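Putative cell filamentation protein (Bartonella quintana, PDB 4N67) is a VirB-translocated Bep effector whose Fic domain binds ADP and may adenylylate host proteins. Local coordinates at the adenosine-5'-diphosphate site. Numbering follows the deposited sequence.

The adenosine-5'-diphosphate site. Residues 100, 103, 107, 146, 150, 153, 157-160, 163, 188-189, 192-193, 196-197. With ADP (adenosine-5'-diphosphate), chain B; MG (magnesium ion), chain C.
ADP lies in the nucleotide pocket of the Fic domain. It runs from helix 185-198, at the base and ribose, to the Fic motif, which starts at His153 and carries the Gly158-Asn159-Gly160 turn at the phosphates. The adenine is tightly packed. Pro100 CG sits on one face, 3.6 Å from ADP C6. Ile193 CG1 presses on the opposite face. Phe107 comes edge-on over the Pro100 side, its ring turned 71° from the ADP base, with CE1 near N3 and C2. Met196 bends at chi3 so that SD and CE line the C2 rim. Gln197 folds at chi2, and its NE2 gives ADP N1 a long but nearly straight hydrogen bond (3.3 Å), in its own amide plane. Tyr103 lays a ring face against N6, nearest at CD2.

Asp150 grips the ribose. Its OD1 takes the 3'-hydroxyl ADP O3' at 2.6 Å through the syn lone pair. Gln163 NE2 also donates to OD1, from above the carboxylate plane, and so steadies it. Ser192 OG donates to OD2 and shares a hydrogen bond with the 2'-hydroxyl O2'.

The beta-phosphate oxygen ADP O2B is held twice by Asn159, through backbone N and through ND2 at 2.8 Å. Gly158 N donates an almost straight hydrogen bond to O3B (165°). Gly160 N donates a short but bent one to the alpha-phosphate oxygen O2A (136°). Asn159 ND2 also lies over one face of the His153 ring, and Phe107 covers the other, which fixes the imidazole's rotation.

The phosphate end is looser. A water at the His153 ring edge, in plane, joins NE2 to O1B. At the ribose another joins Thr189 OG1 to O2'. Lys157 CG nears O3B, but its chain carries NZ away. Magnesium MG lies 2.7 Å from ADP O2A, too far for a normal bond.

His153 is the expected catalytic base. The site fixes the adenosine and orients the phosphates in a manner that would suit ATP, although Lys157 replaces the motif's usual acidic residue.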
ATOM      1  N   PRO A 100       9.282  10.966  -4.383  1.00 23.69           N
ATOM      2  CA  PRO A 100      10.384  10.139  -3.866  1.00 24.71           C
ATOM      3  C   PRO A 100      11.717  10.842  -4.047  1.00 24.55           C
ATOM      4  O   PRO A 100      11.941  11.498  -5.061  1.00 25.85           O
ATOM      5  CB  PRO A 100      10.323   8.852  -4.698  1.00 24.86           C
ATOM      6  CG  PRO A 100       9.206   8.986  -5.665  1.00 24.80           C
ATOM      7  CD  PRO A 100       8.484  10.281  -5.415  1.00 23.76           C
ATOM      8  N   TYR A 103      14.171  11.659  -7.327  1.00 23.11           N
ATOM      9  CA  TYR A 103      13.396  11.467  -8.514  1.00 23.01           C
ATOM     10  C   TYR A 103      12.542  12.659  -8.873  1.00 22.49           C
ATOM     11  O   TYR A 103      12.155  13.429  -8.000  1.00 22.72           O
ATOM     12  CB  TYR A 103      12.528  10.208  -8.334  1.00 22.06           C
ATOM     13  CG  TYR A 103      13.319   8.943  -8.585  1.00 22.41           C
ATOM     14  CD1 TYR A 103      13.700   8.599  -9.866  1.00 23.78           C
ATOM     15  CD2 TYR A 103      13.718   8.145  -7.536  1.00 21.62           C
ATOM     16  CE1 TYR A 103      14.431   7.457 -10.108  1.00 24.38           C
ATOM     17  CE2 TYR A 103      14.459   6.987  -7.772  1.00 22.08           C
ATOM     18  CZ  TYR A 103      14.785   6.654  -9.032  1.00 23.35           C
ATOM     19  OH  TYR A 103      15.513   5.510  -9.285  1.00 25.95           O
ATOM     20  N   PHE A 107       4.331  11.558  -6.452  1.00 15.49           N
ATOM     21  CA  PHE A 107       3.077  10.836  -6.209  1.00 14.64           C
ATOM     22  C   PHE A 107       1.893  11.774  -6.431  1.00 14.91           C
ATOM     23  O   PHE A 107       2.055  12.981  -6.648  1.00 15.15           O
ATOM     24  CB  PHE A 107       3.069  10.297  -4.769  1.00 14.31           C
ATOM     25  CG  PHE A 107       4.169   9.296  -4.485  1.00 14.79           C
ATOM     26  CD1 PHE A 107       4.208   8.085  -5.153  1.00 15.56           C
ATOM     27  CD2 PHE A 107       5.143   9.557  -3.540  1.00 15.26           C
ATOM     28  CE1 PHE A 107       5.202   7.158  -4.903  1.00 16.04           C
ATOM     29  CE2 PHE A 107       6.129   8.622  -3.276  1.00 15.72           C
ATOM     30  CZ  PHE A 107       6.159   7.427  -3.952  1.00 15.85           C
ATOM     31  N   PHE A 146      -1.385  -2.433  -9.054  1.00 14.80           N
ATOM     32  CA  PHE A 146      -0.287  -2.065  -8.148  1.00 14.91           C
ATOM     33  C   PHE A 146       0.353  -0.746  -8.561  1.00 15.18           C
ATOM     34  O   PHE A 146       0.666   0.092  -7.708  1.00 14.62           O
ATOM     35  CB  PHE A 146       0.790  -3.157  -8.076  1.00 16.03           C
ATOM     36  CG  PHE A 146       1.636  -3.038  -6.859  1.00 16.61           C
ATOM     37  CD1 PHE A 146       1.138  -3.491  -5.644  1.00 16.95           C
ATOM     38  CD2 PHE A 146       2.843  -2.367  -6.876  1.00 18.35           C
ATOM     39  CE1 PHE A 146       1.838  -3.335  -4.484  1.00 18.02           C
ATOM     40  CE2 PHE A 146       3.580  -2.227  -5.697  1.00 18.63           C
ATOM     41  CZ  PHE A 146       3.059  -2.716  -4.502  1.00 18.75           C
ATOM     42  N   ASP A 150       0.638   2.549  -6.368  1.00 13.63           N
ATOM     43  CA  ASP A 150       1.960   3.158  -6.132  1.00 14.08           C
ATOM     44  C   ASP A 150       1.889   4.649  -6.357  1.00 14.14           C
ATOM     45  O   ASP A 150       2.413   5.411  -5.543  1.00 13.79           O
ATOM     46  CB  ASP A 150       3.049   2.606  -7.079  1.00 15.99           C
ATOM     47  CG  ASP A 150       3.894   1.509  -6.481  1.00 17.19           C
ATOM     48  OD1 ASP A 150       3.929   1.340  -5.258  1.00 18.78           O
ATOM     49  OD2 ASP A 150       4.652   0.886  -7.275  1.00 19.12           O
ATOM     50  N   HIS A 153      -0.234   6.558  -3.621  1.00 12.22           N
ATOM     51  CA  HIS A 153       0.571   6.679  -2.413  1.00 12.31           C
ATOM     52  C   HIS A 153      -0.208   7.365  -1.294  1.00 11.89           C
ATOM     53  O   HIS A 153       0.176   8.441  -0.835  1.00 12.45           O
ATOM     54  CB  HIS A 153       1.855   7.451  -2.737  1.00 13.07           C
ATOM     55  CG  HIS A 153       2.912   7.372  -1.687  1.00 13.92           C
ATOM     56  ND1 HIS A 153       3.800   6.325  -1.622  1.00 14.95           N
ATOM     57  CD2 HIS A 153       3.294   8.247  -0.728  1.00 14.58           C
ATOM     58  CE1 HIS A 153       4.667   6.541  -0.646  1.00 15.29           C
ATOM     59  NE2 HIS A 153       4.382   7.700  -0.087  1.00 15.29           N
ATOM     60  N   LYS A 157       3.053   7.277   5.428  1.00 12.70           N
ATOM     61  CA  LYS A 157       4.012   6.191   5.458  1.00 13.79           C
ATOM     62  C   LYS A 157       3.247   4.879   5.525  1.00 12.20           C
ATOM     63  O   LYS A 157       2.064   4.882   5.909  1.00 11.89           O
ATOM     64  CB  LYS A 157       4.925   6.314   6.689  1.00 15.71           C
ATOM     65  CG  LYS A 157       6.151   5.433   6.651  1.00 18.49           C
ATOM     66  CD  LYS A 157       7.017   5.659   7.877  1.00 21.85           C
ATOM     67  CE  LYS A 157       8.121   4.605   7.934  1.00 23.74           C
ATOM     68  NZ  LYS A 157       8.165   3.919   9.269  1.00 27.11           N
ATOM     69  N   GLY A 158       3.910   3.784   5.142  1.00 11.95           N
ATOM     70  CA  GLY A 158       3.295   2.457   5.211  1.00 11.84           C
ATOM     71  C   GLY A 158       2.549   2.089   3.949  1.00 11.38           C
ATOM     72  O   GLY A 158       1.765   1.141   3.943  1.00 11.22           O
ATOM     73  N   ASN A 159       2.806   2.789   2.857  1.00 11.22           N
ATOM     74  CA  ASN A 159       2.095   2.494   1.615  1.00 11.18           C
ATOM     75  C   ASN A 159       2.416   1.097   1.051  1.00 11.01           C
ATOM     76  O   ASN A 159       1.516   0.371   0.655  1.00 11.72           O
ATOM     77  CB  ASN A 159       2.358   3.536   0.567  1.00 11.69           C
ATOM     78  CG  ASN A 159       1.790   4.879   0.961  1.00 11.69           C
ATOM     79  OD1 ASN A 159       0.586   5.086   0.825  1.00 12.19           O
ATOM     80  ND2 ASN A 159       2.618   5.736   1.544  1.00 12.34           N
ATOM     81  N   GLY A 160       3.692   0.729   1.053  1.00 11.91           N
ATOM     82  CA  GLY A 160       4.082  -0.533   0.454  1.00 12.03           C
ATOM     83  C   GLY A 160       3.420  -1.734   1.127  1.00 12.07           C
ATOM     84  O   GLY A 160       2.859  -2.613   0.475  1.00 12.39           O
ATOM     85  N   GLN A 163      -0.353  -1.723   0.398  1.00 10.61           N
ATOM     86  CA  GLN A 163      -0.651  -2.071  -1.016  1.00 11.44           C
ATOM     87  C   GLN A 163      -0.409  -3.540  -1.273  1.00 11.02           C
ATOM     88  O   GLN A 163      -1.198  -4.206  -1.973  1.00 11.12           O
ATOM     89  CB  GLN A 163       0.213  -1.274  -1.981  1.00 12.50           C
ATOM     90  CG  GLN A 163      -0.054   0.203  -1.972  1.00 13.72           C
ATOM     91  CD  GLN A 163       1.000   1.034  -2.665  1.00 15.19           C
ATOM     92  OE1 GLN A 163       1.127   2.234  -2.391  1.00 17.21           O
ATOM     93  NE2 GLN A 163       1.766   0.422  -3.536  1.00 15.72           N
ATOM     94  N   MET A 188      11.250  -5.197  -5.915  1.00 23.23           N
ATOM     95  CA  MET A 188       9.986  -4.452  -5.819  1.00 22.71           C
ATOM     96  C   MET A 188      10.216  -2.963  -6.089  1.00 22.09           C
ATOM     97  O   MET A 188       9.515  -2.345  -6.882  1.00 20.67           O
ATOM     98  CB  MET A 188       9.365  -4.655  -4.432  1.00 22.95           C
ATOM     99  CG  MET A 188       8.051  -3.937  -4.146  1.00 23.26           C
ATOM    100  SD  MET A 188       6.637  -4.730  -4.917  1.00 25.29           S
ATOM    101  CE  MET A 188       6.594  -3.807  -6.432  1.00 22.09           C
ATOM    102  N   THR A 189      11.211  -2.385  -5.423  1.00 22.59           N
ATOM    103  CA  THR A 189      11.575  -0.991  -5.660  1.00 22.45           C
ATOM    104  C   THR A 189      11.912  -0.700  -7.112  1.00 22.60           C
ATOM    105  O   THR A 189      11.404   0.264  -7.693  1.00 22.85           O
ATOM    106  CB  THR A 189      12.745  -0.601  -4.730  1.00 23.47           C
ATOM    107  OG1 THR A 189      12.366  -0.896  -3.390  1.00 23.55           O
ATOM    108  CG2 THR A 189      13.077   0.863  -4.835  1.00 23.89           C
ATOM    109  N   SER A 192       8.798  -0.703  -9.232  1.00 19.05           N
ATOM    110  CA  SER A 192       8.016   0.512  -8.916  1.00 18.62           C
ATOM    111  C   SER A 192       8.597   1.772  -9.583  1.00 19.31           C
ATOM    112  O   SER A 192       7.887   2.547 -10.214  1.00 18.65           O
ATOM    113  CB  SER A 192       7.957   0.711  -7.412  1.00 17.84           C
ATOM    114  OG  SER A 192       7.092  -0.243  -6.772  1.00 18.56           O
ATOM    115  N   ILE A 193       9.910   1.908  -9.496  1.00 20.45           N
ATOM    116  CA  ILE A 193      10.617   3.001 -10.149  1.00 22.04           C
ATOM    117  C   ILE A 193      10.453   2.959 -11.661  1.00 22.60           C
ATOM    118  O   ILE A 193      10.132   3.968 -12.297  1.00 23.34           O
ATOM    119  CB  ILE A 193      12.107   2.948  -9.782  1.00 23.36           C
ATOM    120  CG1 ILE A 193      12.303   3.274  -8.305  1.00 23.42           C
ATOM    121  CG2 ILE A 193      12.908   3.912 -10.660  1.00 24.57           C
ATOM    122  CD1 ILE A 193      13.656   2.876  -7.759  1.00 24.22           C
ATOM    123  N   MET A 196       6.797   4.071 -12.560  1.00 21.77           N
ATOM    124  CA  MET A 196       6.370   5.442 -12.278  1.00 21.92           C
ATOM    125  C   MET A 196       7.324   6.534 -12.785  1.00 23.05           C
ATOM    126  O   MET A 196       6.881   7.611 -13.204  1.00 23.38           O
ATOM    127  CB  MET A 196       6.160   5.640 -10.794  1.00 20.86           C
ATOM    128  CG  MET A 196       5.332   6.883 -10.510  1.00 21.24           C
ATOM    129  SD  MET A 196       4.840   7.093  -8.806  1.00 20.55           S
ATOM    130  CE  MET A 196       5.830   8.504  -8.314  1.00 20.74           C
ATOM    131  N   GLN A 197       8.614   6.255 -12.723  1.00 23.26           N
ATOM    132  CA  GLN A 197       9.641   7.243 -13.098  1.00 24.81           C
ATOM    133  C   GLN A 197       9.987   7.136 -14.571  1.00 27.35           C
ATOM    134  O   GLN A 197      10.320   8.150 -15.208  1.00 29.48           O
ATOM    135  CB  GLN A 197      10.894   7.035 -12.251  1.00 23.98           C
ATOM    136  CG  GLN A 197      10.697   7.206 -10.770  1.00 22.94           C
ATOM    137  CD  GLN A 197      10.166   8.588 -10.403  1.00 23.46           C
ATOM    138  OE1 GLN A 197      10.503   9.586 -11.034  1.00 24.11           O
ATOM    139  NE2 GLN A 197       9.346   8.643  -9.357  1.00 22.78           N
TER
HETATM  140  PB  ADP B 301       6.417   4.335   2.576  1.00 25.53           P
HETATM  141  O1B ADP B 301       7.117   5.704   2.545  1.00 28.42           O
HETATM  142  O2B ADP B 301       5.006   4.469   2.119  1.00 22.47           O
HETATM  143  O3B ADP B 301       6.524   3.607   3.918  1.00 25.37           O
HETATM  144  PA  ADP B 301       7.404   2.188   0.825  1.00 28.49           P
HETATM  145  O1A ADP B 301       8.812   1.579   0.906  1.00 32.23           O
HETATM  146  O2A ADP B 301       6.297   1.415   1.502  1.00 27.74           O
HETATM  147  O3A ADP B 301       7.419   3.685   1.499  1.00 29.46           O
HETATM  148  O5' ADP B 301       7.105   2.475  -0.708  1.00 27.55           O
HETATM  149  C5' ADP B 301       5.772   2.670  -1.195  1.00 25.96           C
HETATM  150  C4' ADP B 301       5.720   2.165  -2.633  1.00 26.56           C
HETATM  151  O4' ADP B 301       6.436   3.079  -3.488  1.00 27.49           O
HETATM  152  C3' ADP B 301       6.338   0.781  -2.806  1.00 25.72           C
HETATM  153  O3' ADP B 301       5.499  -0.047  -3.637  1.00 24.64           O
HETATM  154  C2' ADP B 301       7.662   1.074  -3.487  1.00 26.11           C
HETATM  155  O2' ADP B 301       8.163   0.005  -4.302  1.00 27.07           O
HETATM  156  C1' ADP B 301       7.324   2.287  -4.304  1.00 27.55           C
HETATM  157  N9  ADP B 301       8.477   3.125  -4.689  1.00 27.94           N
HETATM  158  C8  ADP B 301       9.698   3.206  -4.122  1.00 29.57           C
HETATM  159  N7  ADP B 301      10.417   4.133  -4.799  1.00 30.36           N
HETATM  160  C5  ADP B 301       9.670   4.644  -5.786  1.00 30.15           C
HETATM  161  C6  ADP B 301       9.823   5.637  -6.857  1.00 31.72           C
HETATM  162  N6  ADP B 301      11.019   6.294  -6.953  1.00 33.77           N
HETATM  163  N1  ADP B 301       8.799   5.895  -7.686  1.00 30.62           N
HETATM  164  C2  ADP B 301       7.621   5.226  -7.541  1.00 30.37           C
HETATM  165  N3  ADP B 301       7.428   4.294  -6.581  1.00 27.32           N
HETATM  166  C4  ADP B 301       8.375   3.973  -5.701  1.00 27.43           C
HETATM  167 MG    MG C 302       5.556   0.194   3.812  1.00 27.15          MG
HETATM  168  O   HOH W   1       5.867   7.968   2.268  1.00 23.11           O
HETATM  169  O   HOH W   2       9.734  -1.311  -2.527  1.00 36.40           O